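PDB 3LOV: protoporphyrinogen oxidase from Exiguobacterium sibiricum, which probably oxidises coproporphyrinogen III to coproporphyrin III with molecular oxygen, using bound FAD, in the coproporphyrin-dependent route to heme b. Local coordinates for residues H308-V313 / D408-Y413; I174-I179 / G365-D370. All coordinates share one frame; numbering follows the deposited sequence.

Contact 1: H308-V313 / D408-Y413; sequences HSTATV and DGLPAY. With FAD (flavin-adenine dinucleotide), chain B.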
loop_
_atom_site.group_PDB
_atom_site.type_symbol
_atom_site.label_atom_id
_atom_site.label_comp_id
_atom_site.label_asym_id
_atom_site.label_seq_id
_atom_site.Cartn_x
_atom_site.Cartn_y
_atom_site.Cartn_z
ATOM N N HIS A 308 9.400 -5.307 -4.687
ATOM C CA HIS A 308 9.349 -6.734 -4.343
ATOM C C HIS A 308 7.937 -7.267 -4.592
ATOM O O HIS A 308 6.973 -6.484 -4.717
ATOM C CB HIS A 308 9.816 -6.954 -2.886
ATOM C CG HIS A 308 8.842 -6.486 -1.856
ATOM N ND1 HIS A 308 8.815 -5.189 -1.384
ATOM C CD2 HIS A 308 7.850 -7.144 -1.207
ATOM C CE1 HIS A 308 7.846 -5.066 -0.497
ATOM N NE2 HIS A 308 7.246 -6.237 -0.365
ATOM N N SER A 309 7.815 -8.593 -4.670
ATOM C CA SER A 309 6.536 -9.276 -4.868
ATOM C C SER A 309 5.979 -9.807 -3.569
ATOM O O SER A 309 6.718 -10.190 -2.685
ATOM C CB SER A 309 6.681 -10.464 -5.840
ATOM O OG SER A 309 7.119 -9.990 -7.096
ATOM N N THR A 310 4.656 -9.868 -3.505
ATOM C CA THR A 310 3.936 -10.329 -2.342
ATOM C C THR A 310 2.918 -11.374 -2.786
ATOM O O THR A 310 2.299 -11.221 -3.842
ATOM C CB THR A 310 3.162 -9.156 -1.633
ATOM O OG1 THR A 310 4.058 -8.071 -1.335
ATOM C CG2 THR A 310 2.481 -9.643 -0.324
ATOM N N ALA A 311 2.774 -12.442 -2.005
ATOM C CA ALA A 311 1.596 -13.325 -2.089
ATOM C C ALA A 311 0.717 -13.179 -0.832
ATOM O O ALA A 311 1.227 -13.031 0.295
ATOM C CB ALA A 311 2.007 -14.770 -2.247
ATOM N N THR A 312 -0.600 -13.217 -1.023
ATOM C CA THR A 312 -1.506 -13.396 0.094
ATOM C C THR A 312 -2.045 -14.825 0.025
ATOM O O THR A 312 -2.390 -15.338 -1.052
ATOM C CB THR A 312 -2.641 -12.346 0.122
ATOM O OG1 THR A 312 -3.455 -12.483 -1.045
ATOM C CG2 THR A 312 -2.063 -10.908 0.203
ATOM N N VAL A 313 -2.065 -15.484 1.179
ATOM C CA VAL A 313 -2.494 -16.870 1.262
ATOM C C VAL A 313 -3.566 -16.888 2.353
ATOM O O VAL A 313 -3.276 -16.629 3.508
ATOM C CB VAL A 313 -1.318 -17.835 1.551
ATOM C CG1 VAL A 313 -1.826 -19.318 1.600
ATOM C CG2 VAL A 313 -0.208 -17.651 0.502
ATOM N N ASP A 408 5.901 -7.610 -8.369
ATOM C CA ASP A 408 6.523 -6.273 -8.408
ATOM C C ASP A 408 5.573 -5.174 -7.938
ATOM O O ASP A 408 5.534 -4.095 -8.532
ATOM C CB ASP A 408 7.013 -5.927 -9.826
ATOM C CG ASP A 408 7.728 -7.102 -10.497
ATOM O OD1 ASP A 408 8.433 -7.879 -9.792
ATOM O OD2 ASP A 408 7.542 -7.290 -11.715
ATOM N N GLY A 409 4.854 -5.445 -6.857
ATOM C CA GLY A 409 3.705 -4.619 -6.442
ATOM C C GLY A 409 4.061 -3.438 -5.560
ATOM O O GLY A 409 3.347 -2.435 -5.551
ATOM N N LEU A 410 5.143 -3.558 -4.796
ATOM C CA LEU A 410 5.491 -2.540 -3.845
ATOM C C LEU A 410 6.801 -1.842 -4.165
ATOM O O LEU A 410 7.859 -2.417 -4.039
ATOM C CB LEU A 410 5.481 -3.122 -2.425
ATOM C CG LEU A 410 4.073 -3.510 -1.928
ATOM C CD1 LEU A 410 4.118 -4.416 -0.677
ATOM C CD2 LEU A 410 3.171 -2.274 -1.726
ATOM N N PRO A 411 6.734 -0.577 -4.556
ATOM C CA PRO A 411 7.975 0.200 -4.699
ATOM C C PRO A 411 8.531 0.677 -3.386
ATOM O O PRO A 411 7.773 0.999 -2.478
ATOM C CB PRO A 411 7.551 1.436 -5.497
ATOM C CG PRO A 411 6.252 1.112 -6.083
ATOM C CD PRO A 411 5.587 0.148 -5.105
ATOM N N ALA A 412 9.855 0.764 -3.340
ATOM C CA ALA A 412 10.601 1.234 -2.206
ATOM C C ALA A 412 10.928 2.701 -2.434
ATOM O O ALA A 412 11.907 3.048 -3.174
ATOM C CB ALA A 412 11.908 0.392 -2.067
ATOM N N TYR A 413 10.091 3.563 -1.843
ATOM C CA TYR A 413 10.325 4.999 -1.815
ATOM C C TYR A 413 11.402 5.328 -0.789
ATOM O O TYR A 413 11.282 4.933 0.348
ATOM C CB TYR A 413 9.076 5.782 -1.348
ATOM C CG TYR A 413 7.879 5.902 -2.298
ATOM C CD1 TYR A 413 7.607 4.950 -3.290
ATOM C CD2 TYR A 413 6.963 6.924 -2.117
ATOM C CE1 TYR A 413 6.469 5.047 -4.123
ATOM C CE2 TYR A 413 5.819 7.034 -2.941
ATOM C CZ TYR A 413 5.590 6.116 -3.947
ATOM O OH TYR A 413 4.458 6.236 -4.719
HETATM P PA FAD B . -2.333 -1.605 -10.548
HETATM O O1A FAD B . -3.411 -2.019 -9.605
HETATM O O2A FAD B . -1.077 -2.391 -10.585
HETATM O O5B FAD B . -2.947 -1.559 -12.016
HETATM C C5B FAD B . -2.151 -1.506 -13.172
HETATM C C4B FAD B . -3.036 -1.896 -14.362
HETATM O O4B FAD B . -2.353 -1.665 -15.596
HETATM C C3B FAD B . -3.431 -3.356 -14.284
HETATM O O3B FAD B . -4.815 -3.540 -14.524
HETATM C C2B FAD B . -2.554 -3.956 -15.367
HETATM O O2B FAD B . -3.118 -5.064 -15.975
HETATM C C1B FAD B . -2.446 -2.827 -16.371
HETATM N N9A FAD B . -1.293 -2.894 -17.282
HETATM C C8A FAD B . -0.004 -3.346 -17.101
HETATM N N7A FAD B . 0.704 -3.199 -18.249
HETATM C C5A FAD B . -0.136 -2.654 -19.181
HETATM C C6A FAD B . 0.018 -2.261 -20.512
HETATM N N6A FAD B . 1.192 -2.361 -21.130
HETATM N N1A FAD B . -1.060 -1.728 -21.200
HETATM C C2A FAD B . -2.267 -1.542 -20.569
HETATM N N3A FAD B . -2.411 -1.906 -19.243
HETATM C C4A FAD B . -1.378 -2.466 -18.580
HETATM N N1 FAD B . -3.180 0.127 -0.547
HETATM C C2 FAD B . -4.056 0.517 0.429
HETATM O O2 FAD B . -4.513 1.667 0.441
HETATM N N3 FAD B . -4.410 -0.369 1.415
HETATM C C4 FAD B . -3.908 -1.618 1.473
HETATM O O4 FAD B . -4.291 -2.361 2.357
HETATM C C4X FAD B . -2.996 -2.030 0.525
HETATM N N5 FAD B . -2.512 -3.328 0.552
HETATM C C5X FAD B . -1.607 -3.723 -0.437
HETATM C C6 FAD B . -1.074 -5.016 -0.410
HETATM C C7 FAD B . -0.161 -5.425 -1.396
HETATM C C7M FAD B . 0.401 -6.816 -1.367
HETATM C C8 FAD B . 0.197 -4.552 -2.440
HETATM C C8M FAD B . 1.190 -4.947 -3.519
HETATM C C9 FAD B . -0.339 -3.269 -2.486
HETATM C C9A FAD B . -1.239 -2.835 -1.487
HETATM N N10 FAD B . -1.778 -1.543 -1.529
HETATM C C10 FAD B . -2.653 -1.146 -0.509
HETATM C "C1'" FAD B . -1.426 -0.529 -2.592
HETATM C "C2'" FAD B . -2.515 -0.569 -3.692
HETATM O "O2'" FAD B . -2.500 -1.817 -4.279
HETATM C "C3'" FAD B . -2.309 0.488 -4.786
HETATM O "O3'" FAD B . -2.667 1.731 -4.195
HETATM C "C4'" FAD B . -3.181 0.324 -6.057
HETATM O "O4'" FAD B . -3.646 -0.984 -6.328
HETATM C "C5'" FAD B . -2.423 0.732 -7.306
HETATM O "O5'" FAD B . -3.302 0.709 -8.401
HETATM P P FAD B . -2.770 1.158 -9.818
HETATM O O1P FAD B . -1.817 2.322 -9.733
HETATM O O2P FAD B . -3.863 1.290 -10.850
HETATM O O3P FAD B . -1.838 -0.099 -10.293
HETATM O O HOH W 1 9.891 -2.875 -2.165
#
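The strongest hydrogen bond, 3.0 Å and 169°, runs from Asp408 N to Ser309 OG. The backbone-to-backbone bonds are all weak: Gly409 N and Leu410 N both donate to His308 O, the first at a strongly bent angle, while His308 N donates to Leu410 O. Two residues facing one define a classic beta bulge, here in strand 400-411, an outermost strand of the mixed sheet. A water in the plane of the His308 ring bridges ND1 (2.7 Å) and Leu410 O, to which it donates. With CG in the crowded position between N and carbonyl carbon (chi1 72°), the imidazole lies alongside Leu410, its CE1 3.6 Å from Leu410 CB and NE2 near CD1. An alanine at His308 would probably loosen this side of Leu410, since the ring packing and the ND1 link to the water would be lost. Farther out, Leu410 CG lies 3.6 Å from FAD C8M and Thr310 CB 3.6 Å from FAD C7M. A side chain at Gly409 would clash with C8M. The firm polar link is thus Asp408 N to the Ser309 hydroxyl, while the apolar surface of Leu410 and Thr310 meets the dimethylbenzene end of the flavin.

Contact 2: I174-I179 / G365-D370; sequences IYAGNI and GRPGND. With FAD (flavin-adenine dinucleotide), chain B.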
loop_
_atom_site.group_PDB
_atom_site.type_symbol
_atom_site.label_atom_id
_atom_site.label_comp_id
_atom_site.label_asym_id
_atom_site.label_seq_id
_atom_site.Cartn_x
_atom_site.Cartn_y
_atom_site.Cartn_z
ATOM N N ILE A 174 2.372 -4.973 6.571
ATOM C CA ILE A 174 2.378 -5.904 5.435
ATOM C C ILE A 174 3.318 -5.477 4.263
ATOM O O ILE A 174 3.799 -6.327 3.504
ATOM C CB ILE A 174 0.944 -6.178 4.920
ATOM C CG1 ILE A 174 0.287 -4.906 4.383
ATOM C CG2 ILE A 174 0.053 -6.783 6.046
ATOM C CD1 ILE A 174 -1.128 -5.174 3.871
ATOM N N TYR A 175 3.648 -4.189 4.182
ATOM C CA TYR A 175 4.490 -3.677 3.108
ATOM C C TYR A 175 5.984 -4.012 3.279
ATOM O O TYR A 175 6.744 -4.045 2.298
ATOM C CB TYR A 175 4.282 -2.170 2.949
ATOM C CG TYR A 175 2.829 -1.723 2.825
ATOM C CD1 TYR A 175 2.185 -1.689 1.585
ATOM C CD2 TYR A 175 2.098 -1.304 3.960
ATOM C CE1 TYR A 175 0.860 -1.248 1.464
ATOM C CE2 TYR A 175 0.762 -0.880 3.855
ATOM C CZ TYR A 175 0.148 -0.853 2.599
ATOM O OH TYR A 175 -1.157 -0.418 2.475
ATOM N N ALA A 176 6.427 -4.266 4.505
ATOM C CA ALA A 176 7.725 -4.892 4.715
ATOM C C ALA A 176 8.951 -4.052 4.345
ATOM O O ALA A 176 10.051 -4.602 4.182
ATOM C CB ALA A 176 7.788 -6.216 3.960
ATOM N N GLY A 177 8.781 -2.741 4.225
ATOM C CA GLY A 177 9.867 -1.864 3.835
ATOM C C GLY A 177 10.944 -1.735 4.882
ATOM O O GLY A 177 10.809 -2.192 6.030
ATOM N N ASN A 178 12.038 -1.128 4.472
ATOM C CA ASN A 178 13.179 -1.013 5.302
ATOM C C ASN A 178 13.118 0.325 6.027
ATOM O O ASN A 178 13.227 1.370 5.403
ATOM C CB ASN A 178 14.467 -1.138 4.448
ATOM C CG ASN A 178 14.696 -2.563 3.928
ATOM O OD1 ASN A 178 14.720 -3.504 4.707
ATOM N ND2 ASN A 178 14.891 -2.711 2.623
ATOM N N ILE A 179 12.967 0.297 7.344
ATOM C CA ILE A 179 12.957 1.534 8.095
ATOM C C ILE A 179 14.170 2.440 7.770
ATOM O O ILE A 179 14.037 3.674 7.762
ATOM C CB ILE A 179 12.829 1.283 9.625
ATOM C CG1 ILE A 179 12.333 2.546 10.332
ATOM C CG2 ILE A 179 14.155 0.850 10.238
ATOM C CD1 ILE A 179 11.694 2.278 11.701
ATOM N N GLY A 365 6.616 -12.282 1.336
ATOM C CA GLY A 365 7.393 -11.451 0.446
ATOM C C GLY A 365 7.954 -10.223 1.138
ATOM O O GLY A 365 7.216 -9.496 1.787
ATOM N N ARG A 366 9.270 -10.028 1.019
ATOM C CA ARG A 366 9.979 -8.818 1.507
ATOM C C ARG A 366 10.950 -8.329 0.455
ATOM O O ARG A 366 11.327 -9.100 -0.437
ATOM C CB ARG A 366 10.819 -9.150 2.761
ATOM C CG ARG A 366 10.064 -9.776 3.912
ATOM C CD ARG A 366 11.042 -10.028 5.030
ATOM N NE ARG A 366 10.399 -10.599 6.196
ATOM C CZ ARG A 366 9.782 -9.889 7.138
ATOM N NH1 ARG A 366 9.729 -8.576 7.058
ATOM N NH2 ARG A 366 9.201 -10.509 8.147
ATOM N N PRO A 367 11.418 -7.082 0.579
ATOM C CA PRO A 367 12.403 -6.629 -0.398
ATOM C C PRO A 367 13.726 -7.422 -0.248
ATOM O O PRO A 367 14.268 -7.594 0.875
ATOM C CB PRO A 367 12.594 -5.152 -0.048
ATOM C CG PRO A 367 12.130 -5.057 1.389
ATOM C CD PRO A 367 11.016 -5.999 1.492
ATOM N N GLY A 368 14.182 -7.963 -1.368
ATOM C CA GLY A 368 15.380 -8.752 -1.388
ATOM C C GLY A 368 15.153 -10.173 -0.925
ATOM O O GLY A 368 16.093 -10.964 -0.924
ATOM N N ASN A 369 13.913 -10.537 -0.590
ATOM C CA ASN A 369 13.616 -11.877 -0.072
ATOM C C ASN A 369 12.160 -12.209 -0.348
ATOM O O ASN A 369 11.301 -12.014 0.504
ATOM C CB ASN A 369 13.955 -11.861 1.434
ATOM C CG ASN A 369 13.663 -13.172 2.168
ATOM O OD1 ASN A 369 13.430 -14.215 1.572
ATOM N ND2 ASN A 369 13.674 -13.093 3.516
ATOM N N ASP A 370 11.867 -12.632 -1.574
ATOM C CA ASP A 370 10.483 -12.887 -1.972
ATOM C C ASP A 370 10.373 -14.078 -2.929
ATOM O O ASP A 370 9.387 -14.197 -3.680
ATOM C CB ASP A 370 9.874 -11.622 -2.617
ATOM C CG ASP A 370 10.620 -11.173 -3.858
ATOM O OD1 ASP A 370 11.601 -11.824 -4.204
ATOM O OD2 ASP A 370 10.246 -10.154 -4.483
HETATM P PA FAD B . -2.333 -1.605 -10.548
HETATM O O1A FAD B . -3.411 -2.019 -9.605
HETATM O O2A FAD B . -1.077 -2.391 -10.585
HETATM O O5B FAD B . -2.947 -1.559 -12.016
HETATM C C5B FAD B . -2.151 -1.506 -13.172
HETATM C C4B FAD B . -3.036 -1.896 -14.362
HETATM O O4B FAD B . -2.353 -1.665 -15.596
HETATM C C3B FAD B . -3.431 -3.356 -14.284
HETATM O O3B FAD B . -4.815 -3.540 -14.524
HETATM C C2B FAD B . -2.554 -3.956 -15.367
HETATM O O2B FAD B . -3.118 -5.064 -15.975
HETATM C C1B FAD B . -2.446 -2.827 -16.371
HETATM N N9A FAD B . -1.293 -2.894 -17.282
HETATM C C8A FAD B . -0.004 -3.346 -17.101
HETATM N N7A FAD B . 0.704 -3.199 -18.249
HETATM C C5A FAD B . -0.136 -2.654 -19.181
HETATM C C6A FAD B . 0.018 -2.261 -20.512
HETATM N N6A FAD B . 1.192 -2.361 -21.130
HETATM N N1A FAD B . -1.060 -1.728 -21.200
HETATM C C2A FAD B . -2.267 -1.542 -20.569
HETATM N N3A FAD B . -2.411 -1.906 -19.243
HETATM C C4A FAD B . -1.378 -2.466 -18.580
HETATM N N1 FAD B . -3.180 0.127 -0.547
HETATM C C2 FAD B . -4.056 0.517 0.429
HETATM O O2 FAD B . -4.513 1.667 0.441
HETATM N N3 FAD B . -4.410 -0.369 1.415
HETATM C C4 FAD B . -3.908 -1.618 1.473
HETATM O O4 FAD B . -4.291 -2.361 2.357
HETATM C C4X FAD B . -2.996 -2.030 0.525
HETATM N N5 FAD B . -2.512 -3.328 0.552
HETATM C C5X FAD B . -1.607 -3.723 -0.437
HETATM C C6 FAD B . -1.074 -5.016 -0.410
HETATM C C7 FAD B . -0.161 -5.425 -1.396
HETATM C C7M FAD B . 0.401 -6.816 -1.367
HETATM C C8 FAD B . 0.197 -4.552 -2.440
HETATM C C8M FAD B . 1.190 -4.947 -3.519
HETATM C C9 FAD B . -0.339 -3.269 -2.486
HETATM C C9A FAD B . -1.239 -2.835 -1.487
HETATM N N10 FAD B . -1.778 -1.543 -1.529
HETATM C C10 FAD B . -2.653 -1.146 -0.509
HETATM C "C1'" FAD B . -1.426 -0.529 -2.592
HETATM C "C2'" FAD B . -2.515 -0.569 -3.692
HETATM O "O2'" FAD B . -2.500 -1.817 -4.279
HETATM C "C3'" FAD B . -2.309 0.488 -4.786
HETATM O "O3'" FAD B . -2.667 1.731 -4.195
HETATM C "C4'" FAD B . -3.181 0.324 -6.057
HETATM O "O4'" FAD B . -3.646 -0.984 -6.328
HETATM C "C5'" FAD B . -2.423 0.732 -7.306
HETATM O "O5'" FAD B . -3.302 0.709 -8.401
HETATM P P FAD B . -2.770 1.158 -9.818
HETATM O O1P FAD B . -1.817 2.322 -9.733
HETATM O O2P FAD B . -3.863 1.290 -10.850
HETATM O O3P FAD B . -1.838 -0.099 -10.293
HETATM O O HOH W 2 4.831 -9.589 2.772
HETATM O O HOH W 3 4.966 -7.174 1.117
HETATM O O HOH W 4 11.353 -6.628 5.497
HETATM O O HOH W 5 15.789 -5.747 2.118
#
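Gly365 opens the segment just after strand 357-364, with backbone angles (phi 126°) that would jam a CB against the preceding carbonyl O. A water lies 2.6 Å from Gly365 O and only weakly near Ile174 O; a second, 2.8 Å from Ile174 O, reaches Gly365 O only weakly. Next, Arg366 runs its extended chain past Ala176, CG standing 4.2 Å from Ala176 CB. At the far end, Arg366 NH1 donates to a water in the guanidinium plane, and that water donates to Ala176 O; NH2 is bonded to Val332 O. Arg366 to Asn369 form a type II beta turn, closed by Asn369 N to Arg366 O at 3.0 Å and by the reverse Arg366 N to Asn369 O bond, so the loop between strand 357-364 and helix 377-392 presents Pro367 to the loop after helix 160-172, which also carries Tyr175 to the FAD. Pro367 CD comes within 3.2 Å of Ala176 O, with Ala176 CB beside it, while CG meets Asn178 ND2 tip to tip at 3.8 Å. A water accepts from that ND2 and donates to Pro367 O, whereas Asn178 OD1 is held by Arg334. Gly368 takes the turn's third position with positive phi (81°).

The centres of contacts 1 and 2 lie about 7 Å apart, and their segments alternate along the chain. A probable hydrogen bond joins them directly, from Ser309 N to Asp370 OD2 at 2.9 Å, so Ser309 is tied to Asp408 through its hydroxyl and to segment 365-370 through its amide. His308 belongs to both: its CE1 packs 3.2 Å from Tyr175 O, and its side chain also touches Pro367. Both contacts reach the isoalloxazine. Contact 1 lines its methyl-bearing end, whereas contact 2 brings Tyr175 OH 3.1 Å from FAD C4X, near the redox-active N5. The two approaches meet where Leu410 CD2 packs 3.5 Å from Tyr175 CD1.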